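Local coordinates for thioredoxin reductase (Streptococcus pyogenes, PDB 5UWY), which probably catalyses the NADPH-dependent reduction of the thioredoxin disulfide, passing electrons through bound FAD and a redox-active pair of cysteines, at residues D253-M264 with A273-R283; P38-F46 with S58-Y67. All coordinates share one frame; numbering follows the deposited sequence.

From the N terminus, contact 2 comes first. Within the FAD-binding Rossmann-type fold, it folds the loop 38-46, which follows strand 30-34, against the start of helix 59-71 and closes a loop of 11 residues. Contact 1 lies late in the chain and closes a loop of eight residues, bringing 253-264 against the segment 273-283 that leaves the outermost strand 271-273 and runs toward helix 285-304. The two closures are in series, neither nested nor crossed. Their centres are about 22 Å apart, on opposite sides of the chain's centre, yet both touch the same FAD and both lie against the second subunit of the dimer.

Contact 1: residues D253-M264 with A273-R283; sequences DSEGWIITDDHM and AIGDVRQKDLR. With FAD (flavin-adenine dinucleotide), chain B; PO4 (phosphate ion), chain E.
Ala273, the last residue of an outermost strand of the Rossmann-type FAD-binding sheet, donates its N to Met264 O (3.1 Å), while its CB meets Ile258 CG2 and Thr260 CG2. At Ile274, CG2 packs at about a right angle on CG of Met264, a selenomethionine. Asp276 belongs to the flavin pocket: its backbone N bonds FAD O1P at 2.8 Å. Val277 O then accepts Ile258 N (3.1 Å) in the carbonyl plane.

Arg278 forms a single beta bridge with Ile258, flanked by that bond and by one from the next residue's N to Ile258 O. Its chain, bent at chi2 (-132°) and chi3, turns the guanidinium back across Thr260. NH2 bonds Thr260 OG1 at 2.8 Å, tilted from the guanidinium plane, and Met264 SE sits over one face, toward its rim. Gln279 reaches Asp253 from the opposite direction; its NE2 bond to OD2 is weak, with amide and carboxylate planes 88° apart. A water donates to both Gln279 O and Thr260 O.

Lys280 CG lies toward the rim of one face of the Arg283 guanidinium. From the opposite face, Arg283 makes a cation-pi contact, bringing NH2 over the Trp257 ring near CE3 and CZ3, its plane tilted 42° from the ring and CZ 4.1 Å from the six-membered ring centroid. Arg283 NE fixes the group's rotation by an in-plane bond to a lone pair of Asp276 O (3.0 Å).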
loop_
_atom_site.group_PDB
_atom_site.type_symbol
_atom_site.label_atom_id
_atom_site.label_comp_id
_atom_site.label_asym_id
_atom_site.label_seq_id
_atom_site.Cartn_x
_atom_site.Cartn_y
_atom_site.Cartn_z
ATOM N N ASP A 253 -5.523 -14.305 -16.509
ATOM C CA ASP A 253 -6.907 -14.328 -16.951
ATOM C C ASP A 253 -6.942 -14.236 -18.478
ATOM O O ASP A 253 -5.911 -14.323 -19.150
ATOM C CB ASP A 253 -7.706 -13.213 -16.273
ATOM C CG ASP A 253 -7.193 -11.822 -16.614
ATOM O OD1 ASP A 253 -6.151 -11.708 -17.291
ATOM O OD2 ASP A 253 -7.840 -10.837 -16.200
ATOM N N SER A 254 -8.140 -14.058 -19.041
ATOM C CA SER A 254 -8.268 -13.993 -20.494
ATOM C C SER A 254 -7.499 -12.807 -21.065
ATOM O O SER A 254 -6.894 -12.910 -22.139
ATOM C CB SER A 254 -9.744 -13.922 -20.886
ATOM O OG SER A 254 -10.458 -13.059 -20.018
ATOM N N GLU A 255 -7.503 -11.676 -20.359
ATOM C CA GLU A 255 -6.768 -10.500 -20.804
ATOM C C GLU A 255 -5.299 -10.524 -20.399
ATOM O O GLU A 255 -4.554 -9.614 -20.781
ATOM C CB GLU A 255 -7.429 -9.225 -20.271
ATOM C CG GLU A 255 -8.934 -9.340 -20.071
ATOM C CD GLU A 255 -9.639 -8.006 -20.211
ATOM O OE1 GLU A 255 -9.338 -7.081 -19.426
ATOM O OE2 GLU A 255 -10.488 -7.885 -21.119
ATOM N N GLY A 256 -4.869 -11.521 -19.632
ATOM C CA GLY A 256 -3.463 -11.709 -19.344
ATOM C C GLY A 256 -2.967 -11.171 -18.021
ATOM O O GLY A 256 -1.753 -11.181 -17.792
ATOM N N TRP A 257 -3.852 -10.701 -17.148
ATOM C CA TRP A 257 -3.451 -10.235 -15.828
ATOM C C TRP A 257 -3.388 -11.412 -14.866
ATOM O O TRP A 257 -4.221 -12.321 -14.922
ATOM C CB TRP A 257 -4.424 -9.173 -15.309
ATOM C CG TRP A 257 -4.780 -8.137 -16.334
ATOM C CD1 TRP A 257 -5.771 -8.215 -17.268
ATOM C CD2 TRP A 257 -4.136 -6.876 -16.537
ATOM N NE1 TRP A 257 -5.789 -7.078 -18.036
ATOM C CE2 TRP A 257 -4.794 -6.240 -17.608
ATOM C CE3 TRP A 257 -3.068 -6.222 -15.917
ATOM C CZ2 TRP A 257 -4.421 -4.984 -18.069
ATOM C CZ3 TRP A 257 -2.701 -4.974 -16.379
ATOM C CH2 TRP A 257 -3.373 -4.372 -17.444
ATOM N N ILE A 258 -2.393 -11.392 -13.985
ATOM C CA ILE A 258 -2.175 -12.499 -13.060
ATOM C C ILE A 258 -3.237 -12.471 -11.971
ATOM O O ILE A 258 -3.575 -11.408 -11.433
ATOM C CB ILE A 258 -0.758 -12.437 -12.464
ATOM C CG1 ILE A 258 0.275 -12.258 -13.576
ATOM C CG2 ILE A 258 -0.463 -13.699 -11.671
ATOM C CD1 ILE A 258 1.700 -12.316 -13.097
ATOM N N ILE A 259 -3.767 -13.647 -11.644
ATOM C CA ILE A 259 -4.779 -13.791 -10.605
ATOM C C ILE A 259 -4.091 -14.126 -9.288
ATOM O O ILE A 259 -3.315 -15.086 -9.209
ATOM C CB ILE A 259 -5.799 -14.879 -10.979
ATOM C CG1 ILE A 259 -6.695 -14.410 -12.124
ATOM C CG2 ILE A 259 -6.632 -15.262 -9.766
ATOM C CD1 ILE A 259 -6.903 -15.458 -13.191
ATOM N N THR A 260 -4.364 -13.331 -8.256
ATOM C CA THR A 260 -3.888 -13.600 -6.904
ATOM C C THR A 260 -5.048 -13.438 -5.932
ATOM O O THR A 260 -6.172 -13.105 -6.320
ATOM C CB THR A 260 -2.740 -12.666 -6.495
ATOM O OG1 THR A 260 -3.270 -11.380 -6.149
ATOM C CG2 THR A 260 -1.725 -12.513 -7.618
ATOM N N ASP A 261 -4.761 -13.658 -4.651
ATOM C CA ASP A 261 -5.712 -13.486 -3.569
ATOM C C ASP A 261 -5.227 -12.377 -2.634
ATOM O O ASP A 261 -4.340 -11.587 -2.991
ATOM C CB ASP A 261 -5.888 -14.820 -2.848
ATOM C CG ASP A 261 -4.615 -15.279 -2.180
ATOM O OD1 ASP A 261 -3.549 -15.125 -2.804
ATOM O OD2 ASP A 261 -4.679 -15.787 -1.039
ATOM N N ASP A 262 -5.802 -12.332 -1.428
ATOM C CA ASP A 262 -5.405 -11.349 -0.425
ATOM C C ASP A 262 -3.901 -11.343 -0.189
ATOM O O ASP A 262 -3.317 -10.291 0.091
ATOM C CB ASP A 262 -6.121 -11.640 0.897
ATOM C CG ASP A 262 -7.384 -10.829 1.069
ATOM O OD1 ASP A 262 -7.729 -10.059 0.149
ATOM O OD2 ASP A 262 -8.034 -10.969 2.126
ATOM N N HIS A 263 -3.262 -12.506 -0.296
ATOM C CA HIS A 263 -1.877 -12.683 0.115
ATOM C C HIS A 263 -0.895 -12.613 -1.041
ATOM O O HIS A 263 0.255 -13.034 -0.881
ATOM C CB HIS A 263 -1.722 -14.016 0.835
ATOM C CG HIS A 263 -2.405 -14.061 2.162
ATOM N ND1 HIS A 263 -1.767 -14.460 3.315
ATOM C CD2 HIS A 263 -3.669 -13.737 2.524
ATOM C CE1 HIS A 263 -2.613 -14.400 4.327
ATOM N NE2 HIS A 263 -3.773 -13.958 3.874
HETATM N N MSE A 264 -1.323 -12.119 -2.199
HETATM C CA MSE A 264 -0.442 -11.916 -3.340
HETATM C C MSE A 264 0.004 -13.243 -3.944
HETATM O O MSE A 264 0.834 -13.253 -4.849
HETATM C CB MSE A 264 0.800 -11.105 -2.937
HETATM C CG MSE A 264 0.570 -9.618 -2.723
HETATM SE SE MSE A 264 -0.746 -8.789 -3.891
HETATM C CE MSE A 264 -2.187 -8.498 -2.619
ATOM N N ALA A 273 2.503 -12.575 -7.323
ATOM C CA ALA A 273 2.410 -11.454 -8.244
ATOM C C ALA A 273 1.981 -10.221 -7.469
ATOM O O ALA A 273 1.131 -10.303 -6.577
ATOM C CB ALA A 273 1.427 -11.731 -9.381
ATOM N N ILE A 274 2.589 -9.081 -7.799
ATOM C CA ILE A 274 2.317 -7.829 -7.109
ATOM C C ILE A 274 2.262 -6.694 -8.115
ATOM O O ILE A 274 2.765 -6.794 -9.237
ATOM C CB ILE A 274 3.373 -7.487 -6.041
ATOM C CG1 ILE A 274 4.767 -7.474 -6.671
ATOM C CG2 ILE A 274 3.277 -8.442 -4.880
ATOM C CD1 ILE A 274 5.865 -7.135 -5.700
ATOM N N GLY A 275 1.661 -5.593 -7.676
ATOM C CA GLY A 275 1.630 -4.393 -8.479
ATOM C C GLY A 275 0.578 -4.444 -9.572
ATOM O O GLY A 275 -0.479 -5.053 -9.437
ATOM N N ASP A 276 0.903 -3.784 -10.682
ATOM C CA ASP A 276 -0.021 -3.538 -11.779
ATOM C C ASP A 276 -0.175 -4.718 -12.721
ATOM O O ASP A 276 -1.161 -4.766 -13.471
ATOM C CB ASP A 276 0.452 -2.313 -12.555
ATOM C CG ASP A 276 0.336 -1.044 -11.747
ATOM O OD1 ASP A 276 0.519 -1.119 -10.512
ATOM O OD2 ASP A 276 0.098 0.022 -12.338
ATOM N N VAL A 277 0.770 -5.661 -12.702
ATOM C CA VAL A 277 0.620 -6.902 -13.442
ATOM C C VAL A 277 -0.559 -7.730 -12.945
ATOM O O VAL A 277 -0.905 -8.747 -13.560
ATOM C CB VAL A 277 1.931 -7.713 -13.363
ATOM C CG1 VAL A 277 1.956 -8.573 -12.105
ATOM C CG2 VAL A 277 2.110 -8.563 -14.608
ATOM N N ARG A 278 -1.191 -7.302 -11.860
ATOM C CA ARG A 278 -2.249 -8.022 -11.176
ATOM C C ARG A 278 -3.618 -7.672 -11.745
ATOM O O ARG A 278 -3.815 -6.633 -12.377
ATOM C CB ARG A 278 -2.232 -7.671 -9.693
ATOM C CG ARG A 278 -1.281 -8.469 -8.831
ATOM C CD ARG A 278 -2.008 -8.950 -7.596
ATOM N NE ARG A 278 -2.411 -7.824 -6.755
ATOM C CZ ARG A 278 -3.562 -7.761 -6.093
ATOM N NH1 ARG A 278 -3.853 -6.694 -5.361
ATOM N NH2 ARG A 278 -4.417 -8.774 -6.151
ATOM N N GLN A 279 -4.573 -8.564 -11.498
ATOM C CA GLN A 279 -5.990 -8.241 -11.630
ATOM C C GLN A 279 -6.396 -7.334 -10.477
ATOM O O GLN A 279 -6.524 -7.796 -9.339
ATOM C CB GLN A 279 -6.820 -9.520 -11.620
ATOM C CG GLN A 279 -7.586 -9.808 -12.887
ATOM C CD GLN A 279 -8.598 -10.922 -12.695
ATOM O OE1 GLN A 279 -8.643 -11.564 -11.643
ATOM N NE2 GLN A 279 -9.420 -11.157 -13.712
ATOM N N LYS A 280 -6.593 -6.049 -10.755
ATOM C CA LYS A 280 -6.990 -5.110 -9.716
ATOM C C LYS A 280 -7.573 -3.873 -10.377
ATOM O O LYS A 280 -7.513 -3.710 -11.597
ATOM C CB LYS A 280 -5.812 -4.739 -8.810
ATOM C CG LYS A 280 -4.553 -4.345 -9.558
ATOM C CD LYS A 280 -3.797 -3.245 -8.829
ATOM C CE LYS A 280 -2.979 -3.815 -7.677
ATOM N NZ LYS A 280 -1.938 -2.869 -7.196
ATOM N N ASP A 281 -8.125 -2.991 -9.548
ATOM C CA ASP A 281 -8.832 -1.805 -10.021
ATOM C C ASP A 281 -7.993 -0.535 -9.947
ATOM O O ASP A 281 -7.889 0.194 -10.935
ATOM C CB ASP A 281 -10.124 -1.633 -9.223
ATOM C CG ASP A 281 -11.109 -2.750 -9.484
ATOM O OD1 ASP A 281 -11.333 -3.098 -10.662
ATOM O OD2 ASP A 281 -11.612 -3.325 -8.493
ATOM N N LEU A 282 -7.390 -0.247 -8.800
ATOM C CA LEU A 282 -6.628 0.979 -8.614
ATOM C C LEU A 282 -5.145 0.647 -8.706
ATOM O O LEU A 282 -4.623 -0.119 -7.889
ATOM C CB LEU A 282 -6.978 1.639 -7.281
ATOM C CG LEU A 282 -6.100 2.837 -6.945
ATOM C CD1 LEU A 282 -6.592 4.062 -7.693
ATOM C CD2 LEU A 282 -6.085 3.113 -5.455
ATOM N N ARG A 283 -4.474 1.210 -9.707
ATOM C CA ARG A 283 -3.068 0.921 -9.987
ATOM C C ARG A 283 -2.244 2.173 -9.684
ATOM O O ARG A 283 -2.135 3.081 -10.512
ATOM C CB ARG A 283 -2.907 0.461 -11.433
ATOM C CG ARG A 283 -3.145 -1.029 -11.619
ATOM C CD ARG A 283 -3.184 -1.432 -13.089
ATOM N NE ARG A 283 -3.414 -2.868 -13.255
ATOM C CZ ARG A 283 -4.583 -3.417 -13.578
ATOM N NH1 ARG A 283 -5.647 -2.656 -13.795
ATOM N NH2 ARG A 283 -4.686 -4.733 -13.695
HETATM P PA FAD B . 5.918 -1.153 -13.188
HETATM O O1A FAD B . 6.612 -0.084 -12.424
HETATM O O2A FAD B . 5.253 -0.726 -14.500
HETATM O O5B FAD B . 6.890 -2.326 -13.516
HETATM C C5B FAD B . 7.550 -2.408 -14.795
HETATM C C4B FAD B . 8.940 -2.952 -14.607
HETATM O O4B FAD B . 8.977 -4.330 -15.050
HETATM C C3B FAD B . 10.029 -2.208 -15.386
HETATM O O3B FAD B . 11.160 -1.931 -14.564
HETATM C C2B FAD B . 10.357 -3.171 -16.531
HETATM O O2B FAD B . 11.711 -3.027 -16.948
HETATM C C1B FAD B . 10.124 -4.514 -15.842
HETATM N N9A FAD B . 9.904 -5.643 -16.747
HETATM C C8A FAD B . 8.803 -5.898 -17.523
HETATM N N7A FAD B . 8.888 -6.998 -18.236
HETATM C C5A FAD B . 10.133 -7.502 -17.899
HETATM C C6A FAD B . 10.829 -8.657 -18.311
HETATM N N6A FAD B . 10.345 -9.541 -19.185
HETATM N N1A FAD B . 12.057 -8.868 -17.782
HETATM C C2A FAD B . 12.543 -7.986 -16.906
HETATM N N3A FAD B . 11.979 -6.869 -16.445
HETATM C C4A FAD B . 10.769 -6.685 -16.985
HETATM N N1 FAD B . 1.687 6.611 -10.287
HETATM C C2 FAD B . 1.227 7.364 -9.244
HETATM O O2 FAD B . 1.183 6.920 -8.090
HETATM N N3 FAD B . 0.803 8.662 -9.473
HETATM C C4 FAD B . 0.784 9.308 -10.691
HETATM O O4 FAD B . 0.382 10.468 -10.769
HETATM C C4X FAD B . 1.268 8.499 -11.793
HETATM N N5 FAD B . 1.283 9.031 -12.983
HETATM C C5X FAD B . 1.743 8.259 -14.036
HETATM C C6 FAD B . 1.764 8.819 -15.313
HETATM C C7 FAD B . 2.218 8.091 -16.406
HETATM C C7M FAD B . 2.225 8.731 -17.770
HETATM C C8 FAD B . 2.663 6.771 -16.223
HETATM C C8M FAD B . 3.161 5.955 -17.387
HETATM C C9 FAD B . 2.643 6.209 -14.949
HETATM C C9A FAD B . 2.188 6.940 -13.858
HETATM N N10 FAD B . 2.140 6.396 -12.555
HETATM C C10 FAD B . 1.697 7.158 -11.494
HETATM C "C1'" FAD B . 2.628 5.031 -12.290
HETATM C "C2'" FAD B . 1.523 3.989 -12.150
HETATM O "O2'" FAD B . 1.031 3.945 -10.810
HETATM C "C3'" FAD B . 2.088 2.614 -12.508
HETATM O "O3'" FAD B . 0.988 1.740 -12.730
HETATM C "C4'" FAD B . 3.022 1.976 -11.472
HETATM O "O4'" FAD B . 4.298 2.615 -11.519
HETATM C "C5'" FAD B . 3.192 0.487 -11.695
HETATM O "O5'" FAD B . 4.090 -0.051 -10.700
HETATM P P FAD B . 4.542 -1.565 -10.739
HETATM O O1P FAD B . 3.364 -2.452 -10.327
HETATM O O2P FAD B . 5.778 -1.821 -9.958
HETATM O O3P FAD B . 4.807 -1.833 -12.284
HETATM P P PO4 E . -7.015 -12.448 5.564
HETATM O O1 PO4 E . -7.978 -11.849 6.561
HETATM O O2 PO4 E . -5.940 -11.437 5.238
HETATM O O3 PO4 E . -7.758 -12.819 4.303
HETATM O O4 PO4 E . -6.386 -13.687 6.157
HETATM O O HOH W 1 -6.745 -10.523 -8.248
#

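Contact 2: residues P38-F46 with S58-Y67; sequences PGGQMNNTF and SGPELAMKMY. With FAD (flavin-adenine dinucleotide), chain B.
The Tyr67 ring meets Pro38 obliquely: CD2 lies 3.5 Å from Pro38 CB, and CE2 comes a little less close to the same atom. Both residues belong to the beta-alpha-beta crossover of the FAD-binding fold, in which strand 30-34, the loop 38-46, helix 59-71 and strand 76-79 follow in turn, with the two strands adjacent and parallel. Tyr67 CG is anti to the backbone N (chi1 177°), which sends the ring out from the helix toward the proline. A second flat group, the Asn43 amide, turns ND2 to Pro60 CA (3.6 Å). On the far side of the loop, Thr45 sits over one face of the isoalloxazine, OG1 above C5X and CG2 above N5, whereas the Phe46 ring turns away from the helix to a cation-pi contact with Arg128.

The loop is thus packed between cofactor and helix. Met42, a selenomethionine, makes the main apolar contact: extended at chi2 and bent at chi3 (107°), it brings CE to Leu62 CD2 at 3.4 Å and to CE of Met66, whose chain crosses it at about a right angle. Beside it, Ala63 CB packs on Pro38 O and Gly39 CA, where the glycine lets loop and helix come together. Helix 14-25 backs this layer, Pro14 meeting Met42, and Met17 meeting Pro38, Met66 and Tyr67.

At the start of the helix the backbones themselves meet. Gly59 N donates to Thr45 O (3.3 Å, 151° at the hydrogen), and Gly59 CA makes a CA-H...O contact with Met42 O. Just before it, Ser58 takes the N-cap position, and its OG bonds the anti lone pair of Glu61 OE2 at 3.1 Å.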
loop_
_atom_site.group_PDB
_atom_site.type_symbol
_atom_site.label_atom_id
_atom_site.label_comp_id
_atom_site.label_asym_id
_atom_site.label_seq_id
_atom_site.Cartn_x
_atom_site.Cartn_y
_atom_site.Cartn_z
ATOM N N PRO A 38 15.894 1.132 -13.040
ATOM C CA PRO A 38 15.046 0.862 -11.869
ATOM C C PRO A 38 14.011 1.965 -11.700
ATOM O O PRO A 38 14.356 3.138 -11.552
ATOM C CB PRO A 38 16.045 0.837 -10.706
ATOM C CG PRO A 38 17.183 1.693 -11.175
ATOM C CD PRO A 38 17.277 1.471 -12.661
ATOM N N GLY A 39 12.738 1.583 -11.732
ATOM C CA GLY A 39 11.670 2.552 -11.589
ATOM C C GLY A 39 10.432 2.220 -12.395
ATOM O O GLY A 39 9.318 2.589 -12.008
ATOM N N GLY A 40 10.611 1.531 -13.520
ATOM C CA GLY A 40 9.467 1.133 -14.325
ATOM C C GLY A 40 8.758 2.329 -14.930
ATOM O O GLY A 40 9.382 3.312 -15.347
ATOM N N GLN A 41 7.423 2.252 -14.968
ATOM C CA GLN A 41 6.597 3.327 -15.511
ATOM C C GLN A 41 6.810 4.657 -14.804
ATOM O O GLN A 41 6.300 5.679 -15.277
ATOM C CB GLN A 41 5.114 2.961 -15.420
ATOM C CG GLN A 41 4.660 1.848 -16.341
ATOM C CD GLN A 41 3.190 1.516 -16.146
ATOM O OE1 GLN A 41 2.837 0.393 -15.784
ATOM N NE2 GLN A 41 2.326 2.496 -16.380
HETATM N N MSE A 42 7.526 4.674 -13.688
HETATM C CA MSE A 42 7.722 5.905 -12.944
HETATM C C MSE A 42 8.635 6.883 -13.654
HETATM O O MSE A 42 8.468 8.099 -13.552
HETATM C CB MSE A 42 8.316 5.608 -11.577
HETATM C CG MSE A 42 7.310 5.347 -10.502
HETATM SE SE MSE A 42 8.275 4.672 -8.970
HETATM C CE MSE A 42 8.151 6.232 -7.896
ATOM N N ASN A 43 9.624 6.334 -14.356
ATOM C CA ASN A 43 10.640 7.142 -15.016
ATOM C C ASN A 43 10.034 7.974 -16.140
ATOM O O ASN A 43 10.726 8.784 -16.762
ATOM C CB ASN A 43 11.757 6.244 -15.551
ATOM C CG ASN A 43 12.559 5.586 -14.445
ATOM O OD1 ASN A 43 12.698 4.362 -14.410
ATOM N ND2 ASN A 43 13.109 6.395 -13.550
ATOM N N ASN A 44 8.740 7.790 -16.398
ATOM C CA ASN A 44 8.023 8.529 -17.427
ATOM C C ASN A 44 7.088 9.586 -16.853
ATOM O O ASN A 44 6.373 10.244 -17.615
ATOM C CB ASN A 44 7.233 7.565 -18.318
ATOM C CG ASN A 44 8.120 6.546 -19.007
ATOM O OD1 ASN A 44 9.289 6.381 -18.651
ATOM N ND2 ASN A 44 7.574 5.864 -20.006
ATOM N N THR A 45 7.077 9.773 -15.536
ATOM C CA THR A 45 6.143 10.680 -14.880
ATOM C C THR A 45 6.867 11.944 -14.435
ATOM O O THR A 45 7.891 11.870 -13.746
ATOM C CB THR A 45 5.469 10.006 -13.681
ATOM O OG1 THR A 45 4.879 8.770 -14.100
ATOM C CG2 THR A 45 4.385 10.907 -13.106
ATOM N N PHE A 46 6.324 13.097 -14.825
ATOM C CA PHE A 46 6.904 14.393 -14.495
ATOM C C PHE A 46 6.882 14.639 -12.992
ATOM O O PHE A 46 7.937 14.719 -12.355
ATOM C CB PHE A 46 6.149 15.508 -15.223
ATOM C CG PHE A 46 6.971 16.741 -15.476
ATOM C CD1 PHE A 46 8.353 16.668 -15.560
ATOM C CD2 PHE A 46 6.358 17.975 -15.638
ATOM C CE1 PHE A 46 9.107 17.805 -15.797
ATOM C CE2 PHE A 46 7.105 19.112 -15.875
ATOM C CZ PHE A 46 8.482 19.027 -15.954
ATOM N N SER A 58 9.538 13.848 -8.420
ATOM C CA SER A 58 9.505 13.333 -9.780
ATOM C C SER A 58 9.746 11.828 -9.783
ATOM O O SER A 58 10.265 11.254 -8.823
ATOM C CB SER A 58 10.544 14.036 -10.661
ATOM O OG SER A 58 11.763 13.317 -10.706
ATOM N N GLY A 59 9.351 11.194 -10.884
ATOM C CA GLY A 59 9.488 9.766 -11.048
ATOM C C GLY A 59 10.885 9.237 -10.779
ATOM O O GLY A 59 11.079 8.349 -9.943
ATOM N N PRO A 60 11.887 9.757 -11.496
ATOM C CA PRO A 60 13.256 9.249 -11.301
ATOM C C PRO A 60 13.802 9.419 -9.891
ATOM O O PRO A 60 14.405 8.477 -9.358
ATOM C CB PRO A 60 14.064 10.054 -12.326
ATOM C CG PRO A 60 13.086 10.319 -13.418
ATOM C CD PRO A 60 11.778 10.572 -12.721
ATOM N N GLU A 61 13.624 10.586 -9.264
ATOM C CA GLU A 61 14.220 10.777 -7.944
ATOM C C GLU A 61 13.509 9.952 -6.879
ATOM O O GLU A 61 14.138 9.536 -5.898
ATOM C CB GLU A 61 14.235 12.259 -7.555
ATOM C CG GLU A 61 12.967 13.033 -7.859
ATOM C CD GLU A 61 13.133 14.528 -7.623
ATOM O OE1 GLU A 61 13.631 14.912 -6.542
ATOM O OE2 GLU A 61 12.772 15.318 -8.519
ATOM N N LEU A 62 12.212 9.694 -7.052
ATOM C CA LEU A 62 11.525 8.797 -6.129
ATOM C C LEU A 62 11.936 7.350 -6.370
ATOM O O LEU A 62 12.079 6.572 -5.418
ATOM C CB LEU A 62 10.012 8.960 -6.262
ATOM C CG LEU A 62 9.202 8.150 -5.248
ATOM C CD1 LEU A 62 9.683 8.405 -3.832
ATOM C CD2 LEU A 62 7.701 8.411 -5.365
ATOM N N ALA A 63 12.134 6.976 -7.636
ATOM C CA ALA A 63 12.631 5.641 -7.949
ATOM C C ALA A 63 13.991 5.398 -7.308
ATOM O O ALA A 63 14.235 4.328 -6.736
ATOM C CB ALA A 63 12.709 5.459 -9.464
HETATM N N MSE A 64 14.881 6.382 -7.379
HETATM C CA MSE A 64 16.201 6.253 -6.778
HETATM C C MSE A 64 16.115 6.267 -5.257
HETATM O O MSE A 64 16.827 5.523 -4.580
HETATM C CB MSE A 64 17.125 7.368 -7.269
HETATM C CG MSE A 64 18.539 6.903 -7.567
HETATM SE SE MSE A 64 18.573 5.269 -8.630
HETATM C CE MSE A 64 17.488 5.858 -10.142
ATOM N N LYS A 65 15.233 7.113 -4.718
ATOM C CA LYS A 65 15.046 7.143 -3.273
ATOM C C LYS A 65 14.432 5.850 -2.754
ATOM O O LYS A 65 14.540 5.562 -1.557
ATOM C CB LYS A 65 14.186 8.343 -2.872
ATOM C CG LYS A 65 14.464 8.838 -1.464
ATOM C CD LYS A 65 14.689 10.342 -1.440
ATOM C CE LYS A 65 15.288 10.788 -0.113
ATOM N NZ LYS A 65 14.273 10.827 0.976
HETATM N N MSE A 66 13.801 5.068 -3.620
HETATM C CA MSE A 66 13.337 3.734 -3.248
HETATM C C MSE A 66 14.370 2.647 -3.501
HETATM O O MSE A 66 14.313 1.581 -2.893
HETATM C CB MSE A 66 12.072 3.375 -4.000
HETATM C CG MSE A 66 10.851 3.340 -3.134
HETATM SE SE MSE A 66 9.273 3.004 -4.205
HETATM C CE MSE A 66 8.933 4.791 -4.827
ATOM N N TYR A 67 15.311 2.919 -4.408
ATOM C CA TYR A 67 16.288 1.909 -4.795
ATOM C C TYR A 67 17.485 1.905 -3.846
ATOM O O TYR A 67 17.948 0.839 -3.430
ATOM C CB TYR A 67 16.737 2.144 -6.241
ATOM C CG TYR A 67 17.819 1.194 -6.728
ATOM C CD1 TYR A 67 19.149 1.328 -6.325
ATOM C CD2 TYR A 67 17.501 0.144 -7.574
ATOM C CE1 TYR A 67 20.123 0.459 -6.762
ATOM C CE2 TYR A 67 18.473 -0.734 -8.019
ATOM C CZ TYR A 67 19.781 -0.574 -7.611
ATOM O OH TYR A 67 20.752 -1.448 -8.053
HETATM P PA FAD B . 5.918 -1.153 -13.188
HETATM O O1A FAD B . 6.612 -0.084 -12.424
HETATM O O2A FAD B . 5.253 -0.726 -14.500
HETATM O O5B FAD B . 6.890 -2.326 -13.516
HETATM C C5B FAD B . 7.550 -2.408 -14.795
HETATM C C4B FAD B . 8.940 -2.952 -14.607
HETATM O O4B FAD B . 8.977 -4.330 -15.050
HETATM C C3B FAD B . 10.029 -2.208 -15.386
HETATM O O3B FAD B . 11.160 -1.931 -14.564
HETATM C C2B FAD B . 10.357 -3.171 -16.531
HETATM O O2B FAD B . 11.711 -3.027 -16.948
HETATM C C1B FAD B . 10.124 -4.514 -15.842
HETATM N N9A FAD B . 9.904 -5.643 -16.747
HETATM C C8A FAD B . 8.803 -5.898 -17.523
HETATM N N7A FAD B . 8.888 -6.998 -18.236
HETATM C C5A FAD B . 10.133 -7.502 -17.899
HETATM C C6A FAD B . 10.829 -8.657 -18.311
HETATM N N6A FAD B . 10.345 -9.541 -19.185
HETATM N N1A FAD B . 12.057 -8.868 -17.782
HETATM C C2A FAD B . 12.543 -7.986 -16.906
HETATM N N3A FAD B . 11.979 -6.869 -16.445
HETATM C C4A FAD B . 10.769 -6.685 -16.985
HETATM N N1 FAD B . 1.687 6.611 -10.287
HETATM C C2 FAD B . 1.227 7.364 -9.244
HETATM O O2 FAD B . 1.183 6.920 -8.090
HETATM N N3 FAD B . 0.803 8.662 -9.473
HETATM C C4 FAD B . 0.784 9.308 -10.691
HETATM O O4 FAD B . 0.382 10.468 -10.769
HETATM C C4X FAD B . 1.268 8.499 -11.793
HETATM N N5 FAD B . 1.283 9.031 -12.983
HETATM C C5X FAD B . 1.743 8.259 -14.036
HETATM C C6 FAD B . 1.764 8.819 -15.313
HETATM C C7 FAD B . 2.218 8.091 -16.406
HETATM C C7M FAD B . 2.225 8.731 -17.770
HETATM C C8 FAD B . 2.663 6.771 -16.223
HETATM C C8M FAD B . 3.161 5.955 -17.387
HETATM C C9 FAD B . 2.643 6.209 -14.949
HETATM C C9A FAD B . 2.188 6.940 -13.858
HETATM N N10 FAD B . 2.140 6.396 -12.555
HETATM C C10 FAD B . 1.697 7.158 -11.494
HETATM C "C1'" FAD B . 2.628 5.031 -12.290
HETATM C "C2'" FAD B . 1.523 3.989 -12.150
HETATM O "O2'" FAD B . 1.031 3.945 -10.810
HETATM C "C3'" FAD B . 2.088 2.614 -12.508
HETATM O "O3'" FAD B . 0.988 1.740 -12.730
HETATM C "C4'" FAD B . 3.022 1.976 -11.472
HETATM O "O4'" FAD B . 4.298 2.615 -11.519
HETATM C "C5'" FAD B . 3.192 0.487 -11.695
HETATM O "O5'" FAD B . 4.090 -0.051 -10.700
HETATM P P FAD B . 4.542 -1.565 -10.739
HETATM O O1P FAD B . 3.364 -2.452 -10.327
HETATM O O2P FAD B . 5.778 -1.821 -9.958
HETATM O O3P FAD B . 4.807 -1.833 -12.284
#